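Local coordinates for heme-binding protein A / AI-2 binding protein A (Helicobacter pylori SS1, PDB 6OFQ) that probably captures short peptides in the periplasm and hands them to an ABC transporter, as a substrate-binding protein of the DppA type, at residues F438-W443 and L467-K472; W443-A448 and F458-A463. One frame throughout, in Å; residues are numbered along the deposited sequence.

Overall arrangement
Both contacts lie in the part of this periplasmic binding protein built round its mixed seven-stranded sheet, on the same side of the chain's centre, their own centres about 9 Å apart. Helix 436-443 is followed, after a break at S444, by helix 445-449; after a loop the chain returns as 458-461 and enters helix 462-473. Contact 2 joins W443 and the short second helix to that returning loop and the first turn of helix 462-473, and contact 1, the longer-range closure, joins helix 436-443 to the last turns of the same helix. W443 ends the first segment of contact 1 and begins that of contact 2, where it packs on Y459. Helix 477-494 packs alongside both.

Contact 1. Residues F438-W443 and L467-K472; sequences FLYTLW and LLIKAK
The K472 side chain lies over one face of the Y440 ring, its CE 3.5 Å from the ring centroid and almost exactly on the ring normal. This CH-pi contact and the cation-pi contact of the adjacent ammonium join helices 436-443 and 462-473 in the periplasmic binding protein fold. The lysine crosses the tyrosine at about a right angle, and NZ, displaced toward the CD2 side, is 4.0 Å from the centroid, 25° off the normal. A bend at the end of the lysine chain (chi4 -67°) sets NZ there, where it also forms salt bridges with E172 and D436; the two carboxylates probably hold it charged. With CG anti to the backbone N (chi1 -162°), beside its own carbonyl carbon, Y440 CG comes 3.6 Å from K472 CE. L468 CB stands at the ring's edge, 3.7 Å from Y440 CD1. I469 CG1 lies 4.0 Å from Y440 CE1 and equally near Y440 OH. Beside the ring, L468 reaches across to the backbone of the other helix and crosses the L439 side chain at about a right angle. Both L468 methyls approach L439 CB, while L439 CD1 meets L468 CD2 at 3.9 Å. Y484 of helix 477-494 and F464 also pack on L439. L468 CD1 ends 3.3 Å from the carbonyl oxygen L439 O.

Contact 2. Residues W443-A448 and F458-A463; sequences WSKQAA and FYKSDA
K445 and D462 form the direct polar link: K445 NZ donates to D462 OD1 at 2.8 Å in a salt bridge, approaching from above the carboxylate plane, 37° out of it. OD1 does the gripping, since OD2 lies 3.7 Å from the same NZ. The lysine chain bends at chi3 (66°), and CD and CE both run beside D462 OD1 before NZ meets it. A water accepts from K445 NZ and donates weakly to K460 O. K460 NZ is a like charge not far off, and D462 probably offsets part of the repulsion.

A second water stitches the backbones together, donating to W443 O and to Y459 O and accepting from S461 N, so that one molecule serves three main-chain groups where the segments do not bond directly.

The remaining contacts across the segments are van der Waals. W443 and Y459 cross at about a right angle, Y459 CB standing at the indole edge, 4.0 Å from W443 CE3. Y459 CD2 also comes within 3.3 Å of W443 O. The tyrosine also packs on I490 and I491 of helix 477-494, and its OH is hydrogen-bonded to D494. Further along, K445 CG rests 3.8 Å from K460 CA, and A448 CB touches K460 CG.

Each segment also carries a serine cap. S444 OG accepts from A447 N at 3.0 Å, with an N-H...O angle of 157°, and is also hydrogen-bonded to Y440 O of the preceding helix. S461 OG bonds F464 N in the same manner. The arrangement is that of two serine N-caps, one starting helix 445-449 and the other helix 462-473.

Contact 1. Residues F438-W443 and L467-K472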
loop_
_atom_site.group_PDB
_atom_site.type_symbol
_atom_site.label_atom_id
_atom_site.label_comp_id
_atom_site.label_asym_id
_atom_site.label_seq_id
_atom_site.Cartn_x
_atom_site.Cartn_y
_atom_site.Cartn_z
ATOM N N PHE A 438 5.506 -7.878 3.020
ATOM C CA PHE A 438 4.871 -8.653 1.960
ATOM C C PHE A 438 4.508 -10.022 2.510
ATOM O O PHE A 438 3.328 -10.470 2.433
ATOM C CB PHE A 438 5.716 -8.818 0.674
ATOM C CG PHE A 438 5.953 -7.533 -0.112
ATOM C CD1 PHE A 438 6.770 -6.488 0.366
ATOM C CD2 PHE A 438 5.471 -7.448 -1.416
ATOM C CE1 PHE A 438 7.004 -5.381 -0.458
ATOM C CE2 PHE A 438 5.707 -6.316 -2.198
ATOM C CZ PHE A 438 6.500 -5.302 -1.729
ATOM N N LEU A 439 5.504 -10.781 2.937
ATOM C CA LEU A 439 5.281 -12.159 3.289
ATOM C C LEU A 439 4.301 -12.315 4.451
ATOM O O LEU A 439 3.402 -13.162 4.375
ATOM C CB LEU A 439 6.579 -12.857 3.626
ATOM C CG LEU A 439 7.635 -12.841 2.507
ATOM C CD1 LEU A 439 8.932 -13.439 3.054
ATOM C CD2 LEU A 439 7.130 -13.616 1.297
ATOM N N TYR A 440 4.412 -11.554 5.518
ATOM C CA TYR A 440 3.517 -11.755 6.649
ATOM C C TYR A 440 2.198 -11.050 6.442
ATOM O O TYR A 440 1.095 -11.616 6.637
ATOM C CB TYR A 440 4.169 -11.335 7.972
ATOM C CG TYR A 440 3.454 -11.936 9.175
ATOM C CD1 TYR A 440 3.722 -13.251 9.492
ATOM C CD2 TYR A 440 2.520 -11.246 9.909
ATOM C CE1 TYR A 440 3.080 -13.882 10.544
ATOM C CE2 TYR A 440 1.884 -11.882 11.004
ATOM C CZ TYR A 440 2.205 -13.189 11.249
ATOM O OH TYR A 440 1.650 -13.947 12.326
ATOM N N THR A 441 2.251 -9.823 5.962
ATOM C CA THR A 441 1.027 -9.055 5.841
ATOM C C THR A 441 0.089 -9.630 4.796
ATOM O O THR A 441 -1.125 -9.452 4.919
ATOM C CB THR A 441 1.429 -7.622 5.487
ATOM O OG1 THR A 441 2.309 -7.153 6.510
ATOM C CG2 THR A 441 0.240 -6.626 5.444
ATOM N N LEU A 442 0.633 -10.244 3.736
ATOM C CA LEU A 442 -0.180 -10.720 2.600
ATOM C C LEU A 442 -0.337 -12.209 2.505
ATOM O O LEU A 442 -1.223 -12.700 1.805
ATOM C CB LEU A 442 0.327 -10.214 1.235
ATOM C CG LEU A 442 0.622 -8.719 1.222
ATOM C CD1 LEU A 442 1.298 -8.365 -0.104
ATOM C CD2 LEU A 442 -0.595 -7.842 1.444
ATOM N N TRP A 443 0.542 -12.976 3.129
ATOM C CA TRP A 443 0.625 -14.411 2.886
ATOM C C TRP A 443 0.590 -15.340 4.098
ATOM O O TRP A 443 0.735 -16.556 3.987
ATOM C CB TRP A 443 1.856 -14.759 2.011
ATOM C CG TRP A 443 1.890 -14.034 0.650
ATOM C CD1 TRP A 443 2.557 -12.891 0.335
ATOM C CD2 TRP A 443 1.135 -14.407 -0.510
ATOM N NE1 TRP A 443 2.272 -12.511 -0.959
ATOM C CE2 TRP A 443 1.377 -13.429 -1.489
ATOM C CE3 TRP A 443 0.280 -15.474 -0.800
ATOM C CZ2 TRP A 443 0.818 -13.527 -2.749
ATOM C CZ3 TRP A 443 -0.272 -15.535 -2.080
ATOM C CH2 TRP A 443 0.002 -14.576 -3.020
ATOM N N LEU A 467 8.041 -19.878 9.803
ATOM C CA LEU A 467 9.316 -19.252 9.486
ATOM C C LEU A 467 9.232 -17.755 9.555
ATOM O O LEU A 467 10.189 -17.095 10.023
ATOM C CB LEU A 467 9.774 -19.629 8.072
ATOM C CG LEU A 467 10.311 -21.056 7.906
ATOM C CD1 LEU A 467 10.356 -21.505 6.452
ATOM C CD2 LEU A 467 11.682 -21.194 8.483
ATOM N N LEU A 468 8.132 -17.188 9.094
ATOM C CA LEU A 468 7.939 -15.739 9.190
ATOM C C LEU A 468 7.892 -15.245 10.628
ATOM O O LEU A 468 8.431 -14.182 10.920
ATOM C CB LEU A 468 6.666 -15.266 8.495
ATOM C CG LEU A 468 6.506 -15.699 7.018
ATOM C CD1 LEU A 468 5.270 -15.009 6.413
ATOM C CD2 LEU A 468 7.731 -15.385 6.201
ATOM N N ILE A 469 7.287 -16.036 11.504
ATOM C CA ILE A 469 7.262 -15.710 12.915
ATOM C C ILE A 469 8.661 -15.755 13.516
ATOM O O ILE A 469 9.064 -14.825 14.215
ATOM C CB ILE A 469 6.237 -16.571 13.652
ATOM C CG1 ILE A 469 4.781 -16.272 13.211
ATOM C CG2 ILE A 469 6.420 -16.374 15.177
ATOM C CD1 ILE A 469 3.810 -17.355 13.577
ATOM N N LYS A 470 9.430 -16.804 13.213
ATOM C CA LYS A 470 10.820 -16.809 13.632
ATOM C C LYS A 470 11.593 -15.618 13.167
ATOM O O LYS A 470 12.419 -15.053 13.892
ATOM C CB LYS A 470 11.525 -18.049 13.137
ATOM C CG LYS A 470 11.090 -19.289 13.849
ATOM C CD LYS A 470 11.935 -20.470 13.375
ATOM C CE LYS A 470 11.392 -21.800 13.854
ATOM N NZ LYS A 470 11.884 -21.993 15.230
ATOM N N ALA A 471 11.365 -15.219 11.922
ATOM C CA ALA A 471 12.079 -14.084 11.357
ATOM C C ALA A 471 11.696 -12.738 11.948
ATOM O O ALA A 471 12.501 -11.813 11.899
ATOM C CB ALA A 471 11.915 -13.986 9.861
ATOM N N LYS A 472 10.596 -12.659 12.671
ATOM C CA LYS A 472 10.322 -11.461 13.446
ATOM C C LYS A 472 11.103 -11.399 14.748
ATOM O O LYS A 472 11.378 -10.317 15.307
ATOM C CB LYS A 472 8.857 -11.474 13.856
ATOM C CG LYS A 472 7.885 -11.348 12.717
ATOM C CD LYS A 472 6.491 -11.616 13.229
ATOM C CE LYS A 472 5.369 -11.366 12.222
ATOM N NZ LYS A 472 5.226 -9.915 11.885
#

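Contact 2. Residues W443-A448 and F458-A463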
loop_
_atom_site.group_PDB
_atom_site.type_symbol
_atom_site.label_atom_id
_atom_site.label_comp_id
_atom_site.label_asym_id
_atom_site.label_seq_id
_atom_site.Cartn_x
_atom_site.Cartn_y
_atom_site.Cartn_z
ATOM N N TRP A 443 0.542 -12.976 3.129
ATOM C CA TRP A 443 0.625 -14.411 2.886
ATOM C C TRP A 443 0.590 -15.340 4.098
ATOM O O TRP A 443 0.735 -16.556 3.987
ATOM C CB TRP A 443 1.856 -14.759 2.011
ATOM C CG TRP A 443 1.890 -14.034 0.650
ATOM C CD1 TRP A 443 2.557 -12.891 0.335
ATOM C CD2 TRP A 443 1.135 -14.407 -0.510
ATOM N NE1 TRP A 443 2.272 -12.511 -0.959
ATOM C CE2 TRP A 443 1.377 -13.429 -1.489
ATOM C CE3 TRP A 443 0.280 -15.474 -0.800
ATOM C CZ2 TRP A 443 0.818 -13.527 -2.749
ATOM C CZ3 TRP A 443 -0.272 -15.535 -2.080
ATOM C CH2 TRP A 443 0.002 -14.576 -3.020
ATOM N N SER A 444 0.454 -14.749 5.286
ATOM C CA SER A 444 0.475 -15.543 6.523
ATOM C C SER A 444 -0.910 -16.080 6.909
ATOM O O SER A 444 -1.961 -15.517 6.519
ATOM C CB SER A 444 1.052 -14.767 7.707
ATOM O OG SER A 444 0.223 -13.695 8.038
ATOM N N LYS A 445 -0.910 -17.064 7.807
ATOM C CA LYS A 445 -2.167 -17.449 8.431
ATOM C C LYS A 445 -2.818 -16.338 9.198
ATOM O O LYS A 445 -4.046 -16.199 9.129
ATOM C CB LYS A 445 -1.977 -18.670 9.306
ATOM C CG LYS A 445 -1.805 -19.906 8.460
ATOM C CD LYS A 445 -1.418 -21.122 9.287
ATOM C CE LYS A 445 -2.623 -21.426 10.189
ATOM N NZ LYS A 445 -2.700 -22.844 10.629
ATOM N N GLN A 446 -2.023 -15.565 9.916
ATOM C CA GLN A 446 -2.559 -14.432 10.637
ATOM C C GLN A 446 -3.319 -13.535 9.680
ATOM O O GLN A 446 -4.462 -13.143 9.917
ATOM C CB GLN A 446 -1.435 -13.676 11.351
ATOM C CG GLN A 446 -1.916 -12.335 11.898
ATOM C CD GLN A 446 -2.985 -12.470 12.981
ATOM O OE1 GLN A 446 -2.856 -13.311 13.878
ATOM N NE2 GLN A 446 -3.997 -11.639 12.970
ATOM N N ALA A 447 -2.724 -13.222 8.527
ATOM C CA ALA A 447 -3.358 -12.298 7.579
ATOM C C ALA A 447 -4.653 -12.905 7.030
ATOM O O ALA A 447 -5.638 -12.181 6.850
ATOM C CB ALA A 447 -2.428 -11.922 6.435
ATOM N N ALA A 448 -4.646 -14.189 6.743
ATOM C CA ALA A 448 -5.841 -14.904 6.268
ATOM C C ALA A 448 -6.962 -14.949 7.287
ATOM O O ALA A 448 -8.157 -15.080 6.884
ATOM C CB ALA A 448 -5.500 -16.306 5.824
ATOM N N PHE A 458 -6.000 -16.592 0.327
ATOM C CA PHE A 458 -6.288 -17.327 1.562
ATOM C C PHE A 458 -5.251 -18.419 1.805
ATOM O O PHE A 458 -5.546 -19.579 2.111
ATOM C CB PHE A 458 -7.726 -17.910 1.538
ATOM C CG PHE A 458 -8.813 -16.857 1.653
ATOM C CD1 PHE A 458 -9.208 -16.111 0.586
ATOM C CD2 PHE A 458 -9.299 -16.493 2.897
ATOM C CE1 PHE A 458 -10.155 -15.103 0.693
ATOM C CE2 PHE A 458 -10.327 -15.575 2.990
ATOM C CZ PHE A 458 -10.737 -14.847 1.901
ATOM N N TYR A 459 -3.989 -18.043 1.597
ATOM C CA TYR A 459 -2.923 -19.011 1.749
ATOM C C TYR A 459 -2.678 -19.320 3.219
ATOM O O TYR A 459 -2.352 -18.401 3.969
ATOM C CB TYR A 459 -1.651 -18.472 1.104
ATOM C CG TYR A 459 -0.437 -19.347 1.131
ATOM C CD1 TYR A 459 -0.461 -20.683 0.780
ATOM C CD2 TYR A 459 0.787 -18.831 1.552
ATOM C CE1 TYR A 459 0.664 -21.496 0.866
ATOM C CE2 TYR A 459 1.904 -19.627 1.595
ATOM C CZ TYR A 459 1.896 -20.951 1.214
ATOM O OH TYR A 459 3.071 -21.641 1.279
ATOM N N LYS A 460 -2.816 -20.580 3.579
ATOM C CA LYS A 460 -2.651 -21.009 4.972
ATOM C C LYS A 460 -1.651 -22.158 5.040
ATOM O O LYS A 460 -1.981 -23.303 4.776
ATOM C CB LYS A 460 -4.009 -21.479 5.497
ATOM C CG LYS A 460 -5.031 -20.372 5.564
ATOM C CD LYS A 460 -6.395 -20.812 6.087
ATOM C CE LYS A 460 -6.247 -21.446 7.453
ATOM N NZ LYS A 460 -7.673 -21.652 7.829
ATOM N N SER A 461 -0.406 -21.821 5.351
ATOM C CA SER A 461 0.638 -22.804 5.496
ATOM C C SER A 461 1.288 -22.537 6.847
ATOM O O SER A 461 1.879 -21.468 7.083
ATOM C CB SER A 461 1.708 -22.692 4.415
ATOM O OG SER A 461 2.899 -23.392 4.782
ATOM N N ASP A 462 1.260 -23.560 7.709
ATOM C CA ASP A 462 1.974 -23.482 8.974
ATOM C C ASP A 462 3.489 -23.414 8.829
ATOM O O ASP A 462 4.189 -22.616 9.477
ATOM C CB ASP A 462 1.690 -24.671 9.891
ATOM C CG ASP A 462 0.359 -24.528 10.583
ATOM O OD1 ASP A 462 0.040 -23.394 11.034
ATOM O OD2 ASP A 462 -0.262 -25.612 10.623
ATOM N N ALA A 463 4.042 -24.210 7.924
ATOM C CA ALA A 463 5.474 -24.227 7.733
ATOM C C ALA A 463 5.988 -22.848 7.267
ATOM O O ALA A 463 7.015 -22.311 7.715
ATOM C CB ALA A 463 5.839 -25.357 6.764
HETATM O O HOH W 1 0.056 -18.961 5.242
HETATM O O HOH W 2 -3.034 -24.375 7.872
#